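Local coordinates for protein acetamidase (Bacillus halodurans, PDB 2II1) that binds calcium ions and probably hydrolyses the carbon-nitrogen bond of linear amides, as a member of the acetamidase/formamidase family, at residues A69-M74 with E172-L177. Residues are numbered along the deposited sequence; the frame is centred on the assembly and turned at random.
Sequences ARRGDM and EVDGAL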
# COMPACT_ATOMS: atom_id res chain seq x y z
N ALA A 69 -27.77 19.67 5.74
CA ALA A 69 -27.31 18.30 5.53
C ALA A 69 -28.43 17.37 5.95
O ALA A 69 -28.92 17.45 7.07
CB ALA A 69 -26.03 18.00 6.36
N ARG A 70 -28.80 16.48 5.03
CA ARG A 70 -29.92 15.57 5.19
C ARG A 70 -29.49 14.15 4.85
O ARG A 70 -28.56 13.96 4.09
CB ARG A 70 -31.07 16.01 4.27
CG ARG A 70 -31.63 17.42 4.57
CD ARG A 70 -32.33 17.42 5.93
NE ARG A 70 -32.92 18.71 6.26
CZ ARG A 70 -33.73 18.92 7.29
NH1 ARG A 70 -34.08 17.92 8.08
NH2 ARG A 70 -34.23 20.14 7.50
N ARG A 71 -30.16 13.16 5.41
CA ARG A 71 -29.93 11.75 5.04
C ARG A 71 -29.79 11.59 3.53
O ARG A 71 -30.66 12.03 2.79
CB ARG A 71 -31.10 10.87 5.48
CG ARG A 71 -31.12 10.52 6.93
CD ARG A 71 -32.49 10.05 7.42
NE ARG A 71 -32.37 9.35 8.71
CZ ARG A 71 -32.33 9.94 9.91
NH1 ARG A 71 -32.42 11.27 10.04
NH2 ARG A 71 -32.20 9.19 11.00
N GLY A 72 -28.71 10.94 3.09
CA GLY A 72 -28.43 10.73 1.66
C GLY A 72 -27.43 11.70 1.02
O GLY A 72 -26.88 11.40 -0.04
N ASP A 73 -27.19 12.84 1.66
CA ASP A 73 -26.19 13.82 1.23
C ASP A 73 -24.80 13.27 1.59
O ASP A 73 -24.68 12.22 2.21
CB ASP A 73 -26.39 15.20 1.91
CG ASP A 73 -27.73 15.88 1.53
OD1 ASP A 73 -28.52 15.32 0.76
OD2 ASP A 73 -28.01 16.99 2.03
N MSE A 74 -23.77 13.99 1.19
CA MSE A 74 -22.44 13.78 1.69
C MSE A 74 -21.84 15.09 2.15
O MSE A 74 -22.32 16.18 1.76
CB MSE A 74 -21.54 13.06 0.66
CG MSE A 74 -21.57 13.55 -0.76
SE MSE A 74 -20.03 12.79 -1.77
CE MSE A 74 -19.77 14.30 -3.04
N GLU A 172 -25.84 10.37 7.15
CA GLU A 172 -26.81 9.29 7.38
C GLU A 172 -27.88 9.68 8.40
O GLU A 172 -28.89 9.01 8.49
CB GLU A 172 -26.10 8.03 7.82
CG GLU A 172 -25.11 7.47 6.81
CD GLU A 172 -25.75 7.06 5.47
OE1 GLU A 172 -26.98 6.96 5.38
OE2 GLU A 172 -25.01 6.82 4.51
N VAL A 173 -27.64 10.73 9.18
CA VAL A 173 -28.65 11.29 10.08
C VAL A 173 -28.66 12.79 9.76
O VAL A 173 -27.62 13.33 9.39
CB VAL A 173 -28.32 10.98 11.58
CG1 VAL A 173 -27.87 9.51 11.77
CG2 VAL A 173 -27.26 11.89 12.14
N ASP A 174 -29.80 13.47 9.85
CA ASP A 174 -29.86 14.87 9.43
C ASP A 174 -28.87 15.70 10.29
O ASP A 174 -28.71 15.47 11.51
CB ASP A 174 -31.27 15.45 9.52
CG ASP A 174 -32.25 14.88 8.44
OD1 ASP A 174 -31.87 14.17 7.47
OD2 ASP A 174 -33.45 15.17 8.60
N GLY A 175 -28.19 16.66 9.64
CA GLY A 175 -27.13 17.41 10.27
C GLY A 175 -25.75 16.76 10.24
O GLY A 175 -24.77 17.39 10.60
N ALA A 176 -25.68 15.48 9.85
CA ALA A 176 -24.38 14.73 9.73
C ALA A 176 -23.76 14.32 11.06
O ALA A 176 -23.53 13.14 11.30
CB ALA A 176 -23.37 15.50 8.88
N LEU A 177 -23.49 15.33 11.90
CA LEU A 177 -22.83 15.19 13.21
C LEU A 177 -21.39 14.73 13.06
O LEU A 177 -21.05 13.57 13.32
CB LEU A 177 -23.59 14.28 14.16
CG LEU A 177 -25.06 14.67 14.40
CD1 LEU A 177 -25.69 13.61 15.23
CD2 LEU A 177 -25.21 16.03 15.04
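Two type II beta turns, R70 to D73 and V173 to A176, meet here in a salt-bridge network centred on D174. The first joins strands 60-67 and 74-84; the second lies between strands 166-170 and 176-184. Since 60-67 pairs antiparallel with 176-184, and 74-84 with 166-170 in a second sheet, the contact joins two loops that cross between the same two sheets, away from the calcium sites. The carboxylate of D174 divides its oxygens between two arginines. OD1 accepts the backbone N-H of R71 at 2.9 Å, nearly along the C-O axis, and the N-H...O angle of 165° shows a straight bond. OD2 takes NH1 of R70, also at 2.9 Å. This nitrogen comes from above the carboxylate plane, whereas OD2 lies at the guanidinium edge and in its plane, and the two flat groups stand 87° apart. The bend of R70 at chi2 (-67°) folds the chain back beside D174, with CD 3.6 Å from D174 CG. R71 runs extended from CG to NE, laying one guanidinium face over E172 O and V173 CA; its charge reaches D174 only through a long salt bridge, NH1 to OD1 at 3.9 Å. An alanine at D174 would probably leave the R71 amide without this acceptor and the R70 guanidinium without this carboxylate, its tip freer to turn. E172 directs its own carboxylate to R213, beyond the two turns. On the buried side, A69 CB approaches A176 CB at 4.4 Å, with V209 of strand 201-210 also touching A69. Beside this apolar pair, the main chains are joined by G175 N donating to A69 O at 2.8 Å, the donor standing above the carbonyl plane.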